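Local coordinates for protein superoxide dismutase [Cu-Zn] (Bacteroidetes bacterium GWA2_30_7, PDB 7B4O) that probably catalyses the dismutation of superoxide to oxygen and hydrogen peroxide when loaded with copper and zinc, here carrying zinc in both active-site metal positions, at residues T94-E97 against N98-H102; G42-P45 against G46-F50. All coordinates share one frame; numbering follows the deposited sequence.

Contact 1 of 2, residues T94-E97 against N98-H102; sequences TADE and NGKAH. With ZN (zinc ion), chain G.
Asp-96 folds its carboxylate back over the turn toward the backbone N atoms of Asn-98 and Lys-100, where the chain reverses between strand 89-95 and strand 101-107 in the Greek-key beta-barrel of the copper-zinc superoxide dismutases. The reversal is a type I beta turn from Asp-96 to Gly-99, followed by a G1 beta bulge. Gly-99 N gives to Asp-96 O at 3.0 Å and closes the turn itself; Asp-96 N gives to Lys-100 O at 2.8 Å, almost straight at 173°, and closes the end of the hairpin. Gly-99 carries the positive phi of the bulge, which glycine takes easily.

The carboxylate adds an Asx turn. With chi1 at 68°, CG stands between the backbone N and the carbonyl carbon, which swings OD1 inward over the turn. There it accepts from Asn-98 N at 2.9 Å and from Lys-100 N at 3.0 Å. The two donors come from opposite faces of the carboxylate plane, so OD1 is gripped from both sides and the rotation of the group is largely fixed. A water spans Asp-96 OD2 and Asn-98 OD1.

Apolar contact is slight. The methyl groups of Ala-95 and Ala-101 meet at 4.1 Å, and both pack on Leu-43 of the loop between strands 33-41 and 46-53.

Farther from the turn, water takes over from direct pairing. One molecule joins Thr-94 N to the carbonyl of His-102, and another links Thr-94 O with His-102 N.

His-102 turns its ring away from the hairpin. Its ND1 is hydrogen-bonded to Asp-39 OD1, probably helping to set the ring for the metal, while NE2 binds a zinc ion at 2.0 Å alongside Glu-104 OE2.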
# COMPACT_ATOMS: atom_id res chain seq x y z
N THR A 94 -18.30 10.42 6.65
CA THR A 94 -19.53 10.18 7.44
C THR A 94 -20.05 8.78 7.13
O THR A 94 -20.30 8.48 5.95
CB THR A 94 -20.59 11.26 7.18
OG1 THR A 94 -20.01 12.52 7.52
CG2 THR A 94 -21.84 11.04 7.99
N ALA A 95 -20.22 7.98 8.18
CA ALA A 95 -20.86 6.65 8.09
C ALA A 95 -22.35 6.78 8.42
O ALA A 95 -22.69 7.49 9.37
CB ALA A 95 -20.16 5.67 9.01
N ASP A 96 -23.18 6.09 7.64
CA ASP A 96 -24.65 6.03 7.85
C ASP A 96 -24.98 5.05 8.99
O ASP A 96 -24.05 4.50 9.62
CB ASP A 96 -25.38 5.71 6.54
CG ASP A 96 -25.16 4.31 5.98
OD1 ASP A 96 -24.72 3.43 6.74
OD2 ASP A 96 -25.45 4.12 4.78
N GLU A 97 -26.26 4.83 9.23
CA GLU A 97 -26.73 4.02 10.39
C GLU A 97 -26.29 2.55 10.23
O GLU A 97 -26.28 1.84 11.24
CB GLU A 97 -28.24 4.18 10.57
CG GLU A 97 -29.08 3.53 9.49
CD GLU A 97 -30.58 3.63 9.75
OE1 GLU A 97 -31.07 3.05 10.76
OE2 GLU A 97 -31.27 4.29 8.94
N ASN A 98 -25.93 2.13 9.02
CA ASN A 98 -25.49 0.74 8.71
C ASN A 98 -23.96 0.62 8.70
O ASN A 98 -23.46 -0.49 8.48
CB ASN A 98 -26.07 0.26 7.38
CG ASN A 98 -27.56 0.47 7.26
OD1 ASN A 98 -28.06 0.98 6.25
ND2 ASN A 98 -28.29 0.08 8.28
N GLY A 99 -23.24 1.72 8.97
CA GLY A 99 -21.77 1.73 9.00
C GLY A 99 -21.15 1.92 7.62
O GLY A 99 -19.92 1.80 7.51
N LYS A 100 -21.97 2.19 6.60
CA LYS A 100 -21.50 2.44 5.22
C LYS A 100 -21.14 3.93 5.09
O LYS A 100 -21.93 4.78 5.51
CB LYS A 100 -22.56 2.07 4.19
CG LYS A 100 -22.15 2.26 2.73
CD LYS A 100 -23.19 1.74 1.77
CE LYS A 100 -23.14 0.23 1.60
NZ LYS A 100 -21.95 -0.22 0.84
N ALA A 101 -20.00 4.20 4.49
CA ALA A 101 -19.46 5.56 4.36
C ALA A 101 -19.03 5.79 2.92
O ALA A 101 -18.22 5.02 2.39
CB ALA A 101 -18.32 5.76 5.34
N HIS A 102 -19.56 6.86 2.33
CA HIS A 102 -19.21 7.33 0.98
C HIS A 102 -18.70 8.77 1.09
O HIS A 102 -19.35 9.59 1.77
CB HIS A 102 -20.40 7.19 0.04
CG HIS A 102 -20.16 7.73 -1.33
ND1 HIS A 102 -19.37 7.07 -2.27
CD2 HIS A 102 -20.60 8.85 -1.93
CE1 HIS A 102 -19.36 7.78 -3.39
NE2 HIS A 102 -20.11 8.86 -3.20
ZN ZN G . -20.63 10.15 -4.63
O HOH W 1 -18.79 11.26 3.94
O HOH W 2 -21.74 8.33 3.67
O HOH W 3 -26.32 1.66 4.09

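Contact 2 of 2, residues G42-P45 against G46-F50; sequences GLSP and GKHGF
The ring of His-48 lies against Leu-43, whose CD2 methyl sits over one face in a CH-pi contact, 3.7 Å from the centroid and only 5° off the ring normal. With CG beside its own backbone N (chi1 -65°), the imidazole points back at the loop that leads into its strand. NE2 then gives a nearly straight bond (169°) to Ser-44 O at 2.7 Å, the carbonyl oxygen lying close to the ring plane, so one face and one edge are fixed together. Ser-44 OG crowds in as well, 3.1 Å from His-48 CE1, and ND1 bonds to the carbonyl of His-126. A leucine in place of His-48 would probably leave Ser-44 O and His-126 O without this donor and the loop freer to shift.

The solvent side is looser. Exposed Pro-45 brings its CB to Gly-46 N, and the side chain of Lys-47 stays clear of the loop. Gly-46 has backbone angles that would jam any side chain against the Pro-45 carbonyl.

On the buried side, His-126 is a metal ligand on strand 122-126. Leu-43 packs on Ala-95, Ala-101 and Val-125, filling the end of the barrel between strands 89-95, 101-107 and 122-126.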
# COMPACT_ATOMS: atom_id res chain seq x y z
N GLY A 42 -18.30 -0.90 7.92
CA GLY A 42 -17.93 -1.36 9.27
C GLY A 42 -17.62 -0.22 10.22
O GLY A 42 -17.08 -0.50 11.30
N LEU A 43 -17.96 1.02 9.86
CA LEU A 43 -17.71 2.21 10.71
C LEU A 43 -18.87 2.44 11.68
O LEU A 43 -20.01 2.22 11.31
CB LEU A 43 -17.52 3.44 9.83
CG LEU A 43 -16.14 3.58 9.22
CD1 LEU A 43 -16.18 4.53 8.06
CD2 LEU A 43 -15.11 4.02 10.25
N SER A 44 -18.56 2.95 12.87
CA SER A 44 -19.60 3.47 13.78
C SER A 44 -20.28 4.63 13.06
O SER A 44 -19.63 5.42 12.37
CB SER A 44 -19.06 3.85 15.13
OG SER A 44 -18.07 4.86 15.03
N PRO A 45 -21.62 4.76 13.14
CA PRO A 45 -22.30 5.88 12.50
C PRO A 45 -21.73 7.22 12.97
O PRO A 45 -21.38 7.35 14.13
CB PRO A 45 -23.76 5.70 12.93
CG PRO A 45 -23.87 4.22 13.14
CD PRO A 45 -22.56 3.83 13.77
N GLY A 46 -21.63 8.17 12.04
CA GLY A 46 -21.18 9.55 12.31
C GLY A 46 -19.86 9.86 11.62
O GLY A 46 -19.47 9.14 10.66
N LYS A 47 -19.20 10.92 12.07
CA LYS A 47 -18.05 11.51 11.36
C LYS A 47 -16.74 10.89 11.87
O LYS A 47 -16.55 10.79 13.09
CB LYS A 47 -18.05 13.03 11.52
CG LYS A 47 -19.15 13.75 10.76
CD LYS A 47 -19.04 15.26 10.90
CE LYS A 47 -19.68 16.05 9.79
NZ LYS A 47 -19.47 17.50 10.02
N HIS A 48 -15.86 10.57 10.94
CA HIS A 48 -14.54 9.95 11.22
C HIS A 48 -13.44 10.72 10.51
O HIS A 48 -13.55 10.90 9.28
CB HIS A 48 -14.55 8.49 10.75
CG HIS A 48 -15.50 7.64 11.52
ND1 HIS A 48 -15.09 6.93 12.60
CD2 HIS A 48 -16.81 7.40 11.36
CE1 HIS A 48 -16.12 6.25 13.10
NE2 HIS A 48 -17.19 6.52 12.35
N GLY A 49 -12.42 11.13 11.25
CA GLY A 49 -11.19 11.68 10.66
C GLY A 49 -10.69 10.80 9.54
O GLY A 49 -10.66 9.56 9.68
N PHE A 50 -10.26 11.43 8.46
CA PHE A 50 -9.93 10.77 7.17
C PHE A 50 -8.66 11.44 6.66
O PHE A 50 -8.75 12.57 6.15
CB PHE A 50 -11.13 10.92 6.23
CG PHE A 50 -11.03 10.21 4.92
CD1 PHE A 50 -11.20 8.83 4.82
CD2 PHE A 50 -10.81 10.92 3.75
CE1 PHE A 50 -11.12 8.19 3.59
CE2 PHE A 50 -10.74 10.29 2.52
CZ PHE A 50 -10.90 8.93 2.44

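Contact 2 comes first along the chain, where the loop after strand 33-41 runs into strand 46-53; contact 1 begins on the last residues of strand 89-95, which lies beside strand 46-53. Their centres are 7 Å apart, on the same side of the chain's centre, and they touch directly. Ala-95 N probably hydrogen-bonds to Gly-46 O at 2.8 Å, extending the pairing of strands 89-95 and 46-53, and Gly-99 O probably accepts from Leu-43 N. The 94-102 connection links the two outermost strands of the sheet order, and the two connections lie together at one end of the Greek-key barrel, probably helping to close it.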